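Local coordinates for F5/8 type C domain protein (Bacteroides ovatus, PDB 4ZRX) that is probably an alpha-L-fucosidase, hydrolysing terminal alpha-linked fucose from glycans with a TIM-barrel domain that is followed by beta-sheet domains including one of F5/8 type C, at residues V81-E86 against K343-F348; K309-I314 against L325-P330. All coordinates share one frame; numbering follows the deposited sequence.

Contact 1: V81-E86 against K343-F348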
loop_
_atom_site.group_PDB
_atom_site.type_symbol
_atom_site.label_atom_id
_atom_site.label_comp_id
_atom_site.label_asym_id
_atom_site.label_seq_id
_atom_site.Cartn_x
_atom_site.Cartn_y
_atom_site.Cartn_z
ATOM N N VAL A 81 1.808 14.750 -14.024
ATOM C CA VAL A 81 0.697 14.049 -14.610
ATOM C C VAL A 81 1.153 13.196 -15.768
ATOM O O VAL A 81 0.661 12.064 -15.937
ATOM C CB VAL A 81 -0.445 14.984 -15.009
ATOM C CG1 VAL A 81 -1.535 14.208 -15.684
ATOM C CG2 VAL A 81 -1.014 15.719 -13.792
ATOM N N ARG A 82 2.099 13.672 -16.561
ATOM C CA ARG A 82 2.612 12.854 -17.678
ATOM C C ARG A 82 3.242 11.548 -17.120
ATOM O O ARG A 82 3.002 10.437 -17.614
ATOM C CB ARG A 82 3.660 13.605 -18.489
ATOM C CG ARG A 82 4.234 12.819 -19.699
ATOM C CD ARG A 82 5.297 13.616 -20.516
ATOM N NE ARG A 82 6.433 14.061 -19.718
ATOM C CZ ARG A 82 6.639 15.305 -19.257
ATOM N NH1 ARG A 82 5.782 16.313 -19.450
ATOM N NH2 ARG A 82 7.731 15.545 -18.538
ATOM N N THR A 83 4.056 11.712 -16.083
ATOM C CA THR A 83 4.708 10.590 -15.439
ATOM C C THR A 83 3.657 9.581 -14.950
ATOM O O THR A 83 3.762 8.378 -15.224
ATOM C CB THR A 83 5.527 11.063 -14.281
ATOM O OG1 THR A 83 6.603 11.872 -14.773
ATOM C CG2 THR A 83 6.120 9.897 -13.487
ATOM N N LEU A 84 2.641 10.093 -14.272
ATOM C CA LEU A 84 1.644 9.229 -13.652
ATOM C C LEU A 84 0.684 8.593 -14.680
ATOM O O LEU A 84 0.265 7.445 -14.532
ATOM C CB LEU A 84 0.875 10.028 -12.589
ATOM C CG LEU A 84 1.834 10.425 -11.425
ATOM C CD1 LEU A 84 1.143 11.401 -10.503
ATOM C CD2 LEU A 84 2.315 9.198 -10.636
ATOM N N LYS A 85 0.387 9.330 -15.759
ATOM C CA LYS A 85 -0.400 8.763 -16.862
ATOM C C LYS A 85 0.333 7.621 -17.500
ATOM O O LYS A 85 -0.233 6.511 -17.641
ATOM C CB LYS A 85 -0.693 9.843 -17.877
ATOM C CG LYS A 85 -1.575 9.440 -19.012
ATOM C CD LYS A 85 -3.048 9.558 -18.643
ATOM C CE LYS A 85 -3.925 9.258 -19.918
ATOM N NZ LYS A 85 -5.344 9.300 -19.428
ATOM N N GLU A 86 1.595 7.846 -17.815
ATOM C CA GLU A 86 2.430 6.838 -18.435
ATOM C C GLU A 86 2.645 5.629 -17.521
ATOM O O GLU A 86 2.749 4.513 -18.007
ATOM C CB GLU A 86 3.793 7.391 -18.810
ATOM C CG GLU A 86 3.813 8.365 -20.041
ATOM C CD GLU A 86 5.170 9.082 -20.223
ATOM O OE1 GLU A 86 6.151 8.818 -19.470
ATOM O OE2 GLU A 86 5.234 9.952 -21.111
ATOM N N LYS A 343 11.850 6.326 -12.300
ATOM C CA LYS A 343 12.400 5.097 -12.809
ATOM C C LYS A 343 11.644 3.901 -12.225
ATOM O O LYS A 343 11.354 2.947 -12.943
ATOM C CB LYS A 343 13.877 4.991 -12.468
ATOM C CG LYS A 343 14.597 3.853 -13.149
ATOM C CD LYS A 343 16.061 3.906 -12.829
ATOM C CE LYS A 343 16.755 2.717 -13.448
ATOM N NZ LYS A 343 18.191 2.942 -13.482
ATOM N N ARG A 344 11.378 3.943 -10.930
ATOM C CA ARG A 344 10.690 2.851 -10.280
ATOM C C ARG A 344 9.203 2.714 -10.748
ATOM O O ARG A 344 8.706 1.581 -10.923
ATOM C CB ARG A 344 10.788 2.979 -8.757
ATOM C CG ARG A 344 10.110 1.871 -8.014
ATOM C CD ARG A 344 10.649 0.450 -8.294
ATOM N NE ARG A 344 12.079 0.422 -8.548
ATOM C CZ ARG A 344 13.020 0.624 -7.638
ATOM N NH1 ARG A 344 12.733 0.889 -6.362
ATOM N NH2 ARG A 344 14.310 0.578 -8.035
ATOM N N LEU A 345 8.549 3.822 -11.003
ATOM C CA LEU A 345 7.197 3.798 -11.548
ATOM C C LEU A 345 7.146 3.195 -12.931
ATOM O O LEU A 345 6.224 2.456 -13.245
ATOM C CB LEU A 345 6.575 5.191 -11.566
ATOM C CG LEU A 345 6.185 5.761 -10.197
ATOM C CD1 LEU A 345 5.728 7.186 -10.329
ATOM C CD2 LEU A 345 5.088 4.900 -9.544
ATOM N N LYS A 346 8.157 3.520 -13.756
ATOM C CA LYS A 346 8.271 2.933 -15.089
ATOM C C LYS A 346 8.490 1.423 -14.995
ATOM O O LYS A 346 7.869 0.647 -15.726
ATOM C CB LYS A 346 9.430 3.549 -15.866
ATOM C CG LYS A 346 9.117 4.987 -16.232
ATOM C CD LYS A 346 10.219 5.657 -17.069
ATOM C CE LYS A 346 9.827 7.057 -17.442
ATOM N NZ LYS A 346 11.025 7.809 -17.852
ATOM N N GLU A 347 9.385 1.025 -14.117
ATOM C CA GLU A 347 9.626 -0.416 -13.865
ATOM C C GLU A 347 8.359 -1.146 -13.441
ATOM O O GLU A 347 8.116 -2.261 -13.870
ATOM C CB GLU A 347 10.700 -0.630 -12.834
ATOM C CG GLU A 347 12.106 -0.264 -13.359
ATOM C CD GLU A 347 13.158 -0.201 -12.245
ATOM O OE1 GLU A 347 12.835 -0.496 -11.049
ATOM O OE2 GLU A 347 14.341 0.112 -12.593
ATOM N N PHE A 348 7.576 -0.510 -12.572
ATOM C CA PHE A 348 6.358 -1.098 -12.053
ATOM C C PHE A 348 5.332 -1.198 -13.167
ATOM O O PHE A 348 4.659 -2.217 -13.322
ATOM C CB PHE A 348 5.934 -0.244 -10.879
ATOM C CG PHE A 348 4.680 -0.668 -10.135
ATOM C CD1 PHE A 348 4.338 -2.013 -9.929
ATOM C CD2 PHE A 348 3.891 0.313 -9.526
ATOM C CE1 PHE A 348 3.234 -2.352 -9.194
ATOM C CE2 PHE A 348 2.747 -0.017 -8.819
ATOM C CZ PHE A 348 2.417 -1.363 -8.622
#

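Contact 2: K309-I314 against L325-P330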
loop_
_atom_site.group_PDB
_atom_site.type_symbol
_atom_site.label_atom_id
_atom_site.label_comp_id
_atom_site.label_asym_id
_atom_site.label_seq_id
_atom_site.Cartn_x
_atom_site.Cartn_y
_atom_site.Cartn_z
ATOM N N LYS A 309 9.791 -5.464 -6.419
ATOM C CA LYS A 309 9.095 -6.595 -5.774
ATOM C C LYS A 309 8.080 -6.165 -4.731
ATOM O O LYS A 309 6.975 -6.662 -4.680
ATOM C CB LYS A 309 10.039 -7.595 -5.130
ATOM C CG LYS A 309 9.248 -8.828 -4.589
ATOM C CD LYS A 309 10.137 -9.906 -4.116
ATOM C CE LYS A 309 9.337 -11.078 -3.704
ATOM N NZ LYS A 309 8.578 -10.801 -2.482
ATOM N N HIS A 310 8.445 -5.204 -3.895
ATOM C CA HIS A 310 7.514 -4.743 -2.875
ATOM C C HIS A 310 6.295 -4.084 -3.492
ATOM O O HIS A 310 5.139 -4.309 -3.061
ATOM C CB HIS A 310 8.261 -3.770 -1.964
ATOM C CG HIS A 310 7.538 -3.390 -0.721
ATOM N ND1 HIS A 310 8.127 -2.562 0.224
ATOM C CD2 HIS A 310 6.359 -3.774 -0.191
ATOM C CE1 HIS A 310 7.304 -2.412 1.248
ATOM N NE2 HIS A 310 6.215 -3.110 1.009
ATOM N N LEU A 311 6.489 -3.247 -4.522
ATOM C CA LEU A 311 5.349 -2.611 -5.174
ATOM C C LEU A 311 4.436 -3.635 -5.855
ATOM O O LEU A 311 3.205 -3.564 -5.760
ATOM C CB LEU A 311 5.816 -1.564 -6.201
ATOM C CG LEU A 311 6.487 -0.352 -5.543
ATOM C CD1 LEU A 311 6.978 0.549 -6.665
ATOM C CD2 LEU A 311 5.497 0.463 -4.733
ATOM N N SER A 312 5.053 -4.635 -6.485
ATOM C CA SER A 312 4.282 -5.732 -7.054
ATOM C C SER A 312 3.490 -6.476 -6.000
ATOM O O SER A 312 2.260 -6.739 -6.167
ATOM C CB SER A 312 5.234 -6.706 -7.784
ATOM O OG SER A 312 4.520 -7.854 -8.202
ATOM N N ASP A 313 4.121 -6.762 -4.877
ATOM C CA ASP A 313 3.428 -7.438 -3.778
ATOM C C ASP A 313 2.296 -6.590 -3.266
ATOM O O ASP A 313 1.195 -7.110 -2.980
ATOM C CB ASP A 313 4.343 -7.869 -2.652
ATOM C CG ASP A 313 5.328 -8.996 -3.063
ATOM O OD1 ASP A 313 5.081 -9.799 -4.009
ATOM O OD2 ASP A 313 6.378 -9.046 -2.395
ATOM N N ILE A 314 2.551 -5.296 -3.108
ATOM C CA ILE A 314 1.440 -4.389 -2.743
ATOM C C ILE A 314 0.304 -4.473 -3.736
ATOM O O ILE A 314 -0.854 -4.554 -3.322
ATOM C CB ILE A 314 1.953 -2.922 -2.552
ATOM C CG1 ILE A 314 2.761 -2.839 -1.248
ATOM C CG2 ILE A 314 0.810 -1.923 -2.490
ATOM C CD1 ILE A 314 3.618 -1.619 -1.122
ATOM N N LEU A 325 -5.907 0.582 -5.142
ATOM C CA LEU A 325 -4.613 0.972 -4.645
ATOM C C LEU A 325 -4.371 2.478 -4.930
ATOM O O LEU A 325 -4.322 2.872 -6.101
ATOM C CB LEU A 325 -3.513 0.155 -5.265
ATOM C CG LEU A 325 -2.096 0.543 -4.970
ATOM C CD1 LEU A 325 -1.820 0.531 -3.469
ATOM C CD2 LEU A 325 -1.104 -0.323 -5.717
ATOM N N LEU A 326 -4.159 3.223 -3.847
ATOM C CA LEU A 326 -3.860 4.640 -3.917
ATOM C C LEU A 326 -2.418 4.811 -3.458
ATOM O O LEU A 326 -2.116 4.717 -2.237
ATOM C CB LEU A 326 -4.801 5.419 -3.011
ATOM C CG LEU A 326 -4.509 6.880 -2.723
ATOM C CD1 LEU A 326 -4.472 7.637 -4.054
ATOM C CD2 LEU A 326 -5.640 7.387 -1.787
ATOM N N LEU A 327 -1.532 4.954 -4.420
ATOM C CA LEU A 327 -0.062 4.982 -4.184
ATOM C C LEU A 327 0.414 6.418 -4.205
ATOM O O LEU A 327 0.202 7.137 -5.179
ATOM C CB LEU A 327 0.644 4.191 -5.226
ATOM C CG LEU A 327 2.168 4.120 -5.123
ATOM C CD1 LEU A 327 2.576 3.411 -3.881
ATOM C CD2 LEU A 327 2.814 3.417 -6.356
ATOM N N ASN A 328 1.104 6.831 -3.147
ATOM C CA ASN A 328 1.591 8.195 -3.047
ATOM C C ASN A 328 2.972 8.355 -3.614
ATOM O O ASN A 328 3.860 7.577 -3.266
ATOM C CB ASN A 328 1.650 8.605 -1.573
ATOM C CG ASN A 328 2.319 9.945 -1.371
ATOM O OD1 ASN A 328 1.751 11.027 -1.683
ATOM N ND2 ASN A 328 3.566 9.911 -0.822
ATOM N N ILE A 329 3.136 9.406 -4.395
ATOM C CA ILE A 329 4.454 9.769 -4.941
ATOM C C ILE A 329 4.608 11.266 -4.672
ATOM O O ILE A 329 3.846 12.090 -5.233
ATOM C CB ILE A 329 4.565 9.491 -6.483
ATOM C CG1 ILE A 329 4.331 7.987 -6.764
ATOM C CG2 ILE A 329 5.935 9.929 -6.973
ATOM C CD1 ILE A 329 2.973 7.690 -7.137
ATOM N N PRO A 330 5.559 11.623 -3.821
ATOM C CA PRO A 330 5.592 13.036 -3.383
ATOM C C PRO A 330 6.492 13.909 -4.226
ATOM O O PRO A 330 7.684 13.634 -4.277
ATOM C CB PRO A 330 6.176 12.948 -2.005
ATOM C CG PRO A 330 7.044 11.711 -2.036
ATOM C CD PRO A 330 6.453 10.773 -3.025
#

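Contact 1: V81-E86 against K343-F348
Leu345 CD1 makes the close contacts of helix 343-348 with helix 81-86, lying against Leu84 and Thr83. The closer meeting is with Leu84, whose CD2 stands 4.0 Å from Leu345 CD1. The branch is selective: Leu84 CD1 is 6.2 Å from the same Leu345 CD1, so one methyl meets one methyl, and the two side chains are inclined to each other, neither parallel nor square. On the Leu345 side, the bond from CA to CB aims at the opposing helix, chi1 of -72° sets CG anti to the carbonyl carbon, and an extended chi2 of 174° puts CD1 nearest helix 81-86. Leu84 behaves differently. Its CB leaves the backbone facing away from Leu345, and CD2 returns to the interface from a side chain directed toward the strands.

Thr83 approaches Leu345 at roughly a right angle and offers only carbon: its CG2 lies 4.2 Å from Leu345 CD1. Because CG2 is anti to the backbone N, OG1 falls beside that N and hydrogen-bonds to Gln79 O one turn earlier, which satisfies the hydroxyl within its own helix and leaves the methyl for the contact. No hydrogen bond crosses between the helices. At the outer margin Glu86 OE1 and Lys346 NZ are 5.2 Å apart, too far to pair directly, though their opposite charges may attract weakly.

The nearest backbone approach, 8.0 Å between Leu84 CA and Leu345 CA, and the summed burial of 121 Å² describe a light touch whose contacts within 4.5 Å are all carbon to carbon, with Glu86 and Lys346 flanking them. Toward the barrel's strands, Leu84 also packs on Ala46 and Leu48. This is neighbouring-helix packing of a TIM barrel, where the outer helix after strand 44-48 meets the one after strand 324-328.

Contact 2: K309-I314 against L325-P330
Ile314 and Leu325 form the tighter of two apolar pairs between helix 309-314 and the strand in 325-330. Ile314 CG2 rests against both branches of the leucine, 3.7 Å from Leu325 CD1 and 4.1 Å from Leu325 CD2, and the two side chains cross nearly at a right angle. CB of both residues points at the opposing segment. One helical turn back, Leu311 CD2 meets Leu327 CD1 at 4.2 Å, a looser methyl contact. All four residues are buried, and Val289 of the adjacent strand touches Ile314, Leu325 and Leu327, extending the same apolar layer.

The polar interactions lie to either side of this layer. On the helix, Lys309 NZ donates to the syn lone pair of Asp313 OD2 at 2.8 Å, in a salt bridge spanning one turn; Asp313 OD1 has a second partner in Arg430. In the strand, Asn328, on the opposite face from Leu327, is held at both ends of its amide, OD1 by His49 ND1 and ND2 by Trp295 O and Ser290 OG.

Leu325 and Leu327 thus face the helix while Leu326 and Asn328 take the other face, the alternation expected of a TIM-barrel strand under the helix of its beta-alpha-beta crossover, 279-290 to 308-316 to 324-328.

The centres of contacts 1 and 2 lie about 12 Å apart in the TIM-barrel domain, and they touch. Leu84 CD2 lies 3.9 Å from Ile329 CD1, and Leu345 CD1 lies 3.9 Å from Ile329 CG1, while Arg344 CG and Phe348 CE1 pack on Leu311 of helix 308-316. Along the chain 81-86 comes first, then both segments of contact 2, then 343-348, so the long-range contact brackets the local one. Strand 324-328 runs parallel between strands 44-48 and 279-290, directly before helix 339-356. Together the contacts place neighbouring outer helices around the barrel, 308-316, 339-356 and 77-86, at the seam where it closes on its early strand.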